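Long-range contact in ribose transcriptional regulator (Enterococcus faecium DO, PDB 4RK1), which binds ribose through its sugar-binding domain and probably acts as a DNA-binding transcriptional repressor of the LacI family: residues 115-125 with 268-279. Numbering follows the deposited sequence.
Unlike the reference sequence in segment 268-279: F270 (reference Leu).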
loop_
_atom_site.group_PDB
_atom_site.type_symbol
_atom_site.label_atom_id
_atom_site.label_comp_id
_atom_site.label_asym_id
_atom_site.label_seq_id
_atom_site.Cartn_x
_atom_site.Cartn_y
_atom_site.Cartn_z
ATOM N N LEU B 115 13.711 18.390 12.854
ATOM C CA LEU B 115 14.643 18.195 11.756
ATOM C C LEU B 115 14.118 18.757 10.441
ATOM O O LEU B 115 14.876 19.366 9.690
ATOM C CB LEU B 115 15.003 16.719 11.581
ATOM C CG LEU B 115 15.888 16.069 12.651
ATOM C CD1 LEU B 115 16.005 14.576 12.368
ATOM C CD2 LEU B 115 17.265 16.712 12.718
ATOM N N ALA B 116 12.830 18.544 10.154
ATOM C CA ALA B 116 12.227 19.063 8.930
ATOM C C ALA B 116 12.263 20.593 8.878
ATOM O O ALA B 116 12.624 21.181 7.856
ATOM C CB ALA B 116 10.800 18.569 8.795
ATOM N N GLY B 117 11.882 21.220 9.985
ATOM C CA GLY B 117 11.939 22.664 10.104
ATOM C C GLY B 117 13.329 23.225 9.938
ATOM O O GLY B 117 13.528 24.172 9.173
HETATM N N MSE B 118 14.302 22.636 10.632
HETATM C CA MSE B 118 15.682 23.142 10.600
HETATM C C MSE B 118 16.263 23.039 9.214
HETATM O O MSE B 118 17.023 23.920 8.779
HETATM C CB MSE B 118 16.584 22.446 11.625
HETATM C CG MSE B 118 16.156 22.661 13.075
HETATM SE SE MSE B 118 16.309 24.534 13.698
HETATM C CE MSE B 118 18.277 24.508 13.884
ATOM N N HIS B 119 15.898 21.986 8.484
ATOM C CA HIS B 119 16.369 21.820 7.114
ATOM C C HIS B 119 15.841 22.922 6.179
ATOM O O HIS B 119 16.618 23.576 5.470
ATOM C CB HIS B 119 15.971 20.446 6.575
ATOM C CG HIS B 119 16.379 20.219 5.152
ATOM N ND1 HIS B 119 17.694 20.069 4.767
ATOM C CD2 HIS B 119 15.644 20.124 4.018
ATOM C CE1 HIS B 119 17.752 19.885 3.459
ATOM N NE2 HIS B 119 16.522 19.914 2.981
ATOM N N LEU B 120 14.526 23.127 6.176
ATOM C CA LEU B 120 13.924 24.176 5.347
ATOM C C LEU B 120 14.439 25.570 5.716
ATOM O O LEU B 120 14.717 26.387 4.837
ATOM C CB LEU B 120 12.388 24.143 5.444
ATOM C CG LEU B 120 11.671 22.965 4.754
ATOM C CD1 LEU B 120 10.171 23.023 4.996
ATOM C CD2 LEU B 120 11.958 22.933 3.263
ATOM N N LEU B 121 14.563 25.838 7.011
ATOM C CA LEU B 121 15.048 27.134 7.481
ATOM C C LEU B 121 16.524 27.344 7.150
ATOM O O LEU B 121 16.906 28.449 6.785
ATOM C CB LEU B 121 14.802 27.298 8.980
ATOM C CG LEU B 121 13.330 27.338 9.374
ATOM C CD1 LEU B 121 13.130 26.974 10.841
ATOM C CD2 LEU B 121 12.700 28.684 9.049
ATOM N N SER B 122 17.346 26.294 7.225
ATOM C CA SER B 122 18.756 26.408 6.835
ATOM C C SER B 122 18.898 26.774 5.365
ATOM O O SER B 122 19.897 27.371 4.959
ATOM C CB SER B 122 19.515 25.107 7.081
ATOM O OG SER B 122 19.137 24.120 6.137
ATOM N N LEU B 123 17.902 26.401 4.567
ATOM C CA LEU B 123 17.904 26.709 3.133
ATOM C C LEU B 123 17.400 28.119 2.815
ATOM O O LEU B 123 17.427 28.540 1.657
ATOM C CB LEU B 123 17.076 25.666 2.372
ATOM C CG LEU B 123 17.689 24.263 2.341
ATOM C CD1 LEU B 123 16.668 23.275 1.817
ATOM C CD2 LEU B 123 18.967 24.217 1.516
ATOM N N GLY B 124 16.926 28.838 3.823
ATOM C CA GLY B 124 16.514 30.229 3.645
ATOM C C GLY B 124 15.017 30.402 3.456
ATOM O O GLY B 124 14.555 31.516 3.218
ATOM N N HIS B 125 14.244 29.317 3.553
ATOM C CA HIS B 125 12.784 29.434 3.448
ATOM C C HIS B 125 12.268 30.025 4.744
ATOM O O HIS B 125 12.597 29.550 5.824
ATOM C CB HIS B 125 12.133 28.076 3.130
ATOM C CG HIS B 125 12.611 27.494 1.839
ATOM N ND1 HIS B 125 12.170 27.951 0.616
ATOM C CD2 HIS B 125 13.557 26.563 1.573
ATOM C CE1 HIS B 125 12.796 27.299 -0.347
ATOM N NE2 HIS B 125 13.645 26.454 0.205
ATOM N N VAL B 268 14.351 8.757 14.571
ATOM C CA VAL B 268 14.076 9.042 13.168
ATOM C C VAL B 268 15.371 9.551 12.581
ATOM O O VAL B 268 16.348 9.740 13.305
ATOM C CB VAL B 268 12.952 10.079 12.999
ATOM C CG1 VAL B 268 11.653 9.535 13.571
ATOM C CG2 VAL B 268 13.313 11.408 13.650
ATOM N N ARG B 269 15.388 9.784 11.276
ATOM C CA ARG B 269 16.528 10.461 10.675
ATOM C C ARG B 269 16.193 11.148 9.387
ATOM O O ARG B 269 15.261 10.790 8.680
ATOM C CB ARG B 269 17.686 9.508 10.427
ATOM C CG ARG B 269 17.416 8.393 9.446
ATOM C CD ARG B 269 18.445 7.276 9.597
ATOM N NE ARG B 269 18.418 6.709 10.951
ATOM C CZ ARG B 269 19.274 6.991 11.939
ATOM N NH1 ARG B 269 19.113 6.414 13.125
ATOM N NH2 ARG B 269 20.287 7.841 11.769
ATOM N N PHE B 270 17.008 12.133 9.084
ATOM C CA PHE B 270 16.789 12.968 7.943
ATOM C C PHE B 270 17.300 12.246 6.717
ATOM O O PHE B 270 18.410 11.717 6.730
ATOM C CB PHE B 270 17.537 14.271 8.129
ATOM C CG PHE B 270 17.264 15.242 7.050
ATOM C CD1 PHE B 270 16.064 15.916 7.015
ATOM C CD2 PHE B 270 18.178 15.443 6.040
ATOM C CE1 PHE B 270 15.793 16.796 6.002
ATOM C CE2 PHE B 270 17.914 16.333 5.031
ATOM C CZ PHE B 270 16.719 17.005 5.013
ATOM N N GLU B 271 16.477 12.181 5.675
ATOM C CA GLU B 271 16.884 11.547 4.412
ATOM C C GLU B 271 16.913 12.616 3.340
ATOM O O GLU B 271 15.870 13.011 2.810
ATOM C CB GLU B 271 15.931 10.414 4.012
ATOM C CG GLU B 271 15.888 9.237 4.959
ATOM C CD GLU B 271 17.197 8.467 5.031
ATOM O OE1 GLU B 271 18.007 8.573 4.095
ATOM O OE2 GLU B 271 17.419 7.749 6.029
ATOM N N LYS B 272 18.115 13.095 3.037
ATOM C CA LYS B 272 18.283 14.214 2.135
ATOM C C LYS B 272 18.327 13.724 0.708
ATOM O O LYS B 272 19.225 12.974 0.326
ATOM C CB LYS B 272 19.569 14.986 2.449
ATOM C CG LYS B 272 19.618 16.337 1.753
ATOM C CD LYS B 272 20.899 17.100 2.049
ATOM C CE LYS B 272 20.991 18.341 1.174
ATOM N NZ LYS B 272 22.172 19.184 1.497
ATOM N N ARG B 273 17.364 14.161 -0.093
ATOM C CA ARG B 273 17.324 13.769 -1.487
ATOM C C ARG B 273 17.291 15.036 -2.337
ATOM O O ARG B 273 18.172 15.886 -2.173
ATOM C CB ARG B 273 16.186 12.762 -1.749
ATOM C CG ARG B 273 16.310 11.511 -0.889
ATOM C CD ARG B 273 15.557 10.330 -1.462
ATOM N NE ARG B 273 15.725 9.143 -0.641
ATOM C CZ ARG B 273 14.909 8.757 0.333
ATOM N NH1 ARG B 273 13.805 9.447 0.651
ATOM N NH2 ARG B 273 15.197 7.656 0.998
ATOM N N PHE B 274 16.301 15.201 -3.208
ATOM C CA PHE B 274 16.402 16.228 -4.248
ATOM C C PHE B 274 15.174 17.102 -4.410
ATOM O O PHE B 274 15.038 17.805 -5.414
ATOM C CB PHE B 274 16.775 15.541 -5.558
ATOM C CG PHE B 274 18.160 14.965 -5.536
ATOM C CD1 PHE B 274 19.264 15.789 -5.693
ATOM C CD2 PHE B 274 18.366 13.614 -5.297
ATOM C CE1 PHE B 274 20.551 15.270 -5.643
ATOM C CE2 PHE B 274 19.650 13.088 -5.249
ATOM C CZ PHE B 274 20.743 13.920 -5.428
ATOM N N SER B 275 14.317 17.113 -3.394
ATOM C CA SER B 275 13.071 17.867 -3.441
ATOM C C SER B 275 13.165 19.189 -2.688
ATOM O O SER B 275 12.168 19.902 -2.579
ATOM C CB SER B 275 11.908 17.034 -2.895
ATOM O OG SER B 275 12.101 16.682 -1.542
ATOM N N THR B 276 14.350 19.526 -2.180
ATOM C CA THR B 276 14.571 20.838 -1.560
ATOM C C THR B 276 15.780 21.524 -2.166
ATOM O O THR B 276 16.689 20.868 -2.668
ATOM C CB THR B 276 14.778 20.758 -0.023
ATOM O OG1 THR B 276 16.038 20.135 0.279
ATOM C CG2 THR B 276 13.658 19.987 0.631
ATOM N N ALA B 277 15.795 22.849 -2.085
ATOM C CA ALA B 277 16.947 23.630 -2.530
ATOM C C ALA B 277 17.006 24.996 -1.823
ATOM O O ALA B 277 15.989 25.474 -1.311
ATOM C CB ALA B 277 16.896 23.808 -4.041
ATOM N N PRO B 278 18.200 25.622 -1.776
ATOM C CA PRO B 278 18.304 26.953 -1.183
ATOM C C PRO B 278 17.375 27.935 -1.876
ATOM O O PRO B 278 17.256 27.893 -3.093
ATOM C CB PRO B 278 19.755 27.354 -1.457
ATOM C CG PRO B 278 20.487 26.075 -1.645
ATOM C CD PRO B 278 19.501 25.139 -2.276
ATOM N N LEU B 279 16.725 28.806 -1.109
ATOM C CA LEU B 279 15.885 29.848 -1.687
ATOM C C LEU B 279 16.755 30.853 -2.444
ATOM O O LEU B 279 17.793 31.287 -1.935
ATOM C CB LEU B 279 15.093 30.561 -0.599
ATOM C CG LEU B 279 14.113 31.650 -1.040
ATOM C CD1 LEU B 279 13.034 31.075 -1.941
ATOM C CD2 LEU B 279 13.488 32.329 0.170
#
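H119 and F270 meet with CZ of the phenyl group over the centre of the imidazole, 3.2 Å from ND1 of H119; the two planes meet obliquely, at 46°. F270 is Leu in the reference sequence. H119 carries its ring trans to the main-chain N (chi1 178°), which sends it across to T276, and its NE2 shares a 2.8 Å hydrogen bond with OG1 of T276, which lies at the imidazole edge in the ring plane. CZ over one face and the hydroxyl at the edge would together restrict rotation of this ring. One turn earlier, L115 CD1 rests 4.2 Å from the backbone N of F270. The pairing lays helix 109-122 against strand 263-271 and the C-terminal tail that follows it, within the periplasmic-binding-protein fold of the LacI family; F270 also touches I235 on the adjacent strand and I217 on the one beyond. Further along, L123 sets CD1 3.6 Å from T276 CB and CD2 3.9 Å from P278 CD. The helix closes in a Schellman motif at G124, where L123 O accepts a 2.9 Å bond from L279 N. H125 NE2 donates to A277 O at 3.0 Å, nearly in line with the carbonyl bond, while ND1 bonds to T186 OG1, and L279 CB sits over one face of the ring, toward its rim, in a CH-pi contact.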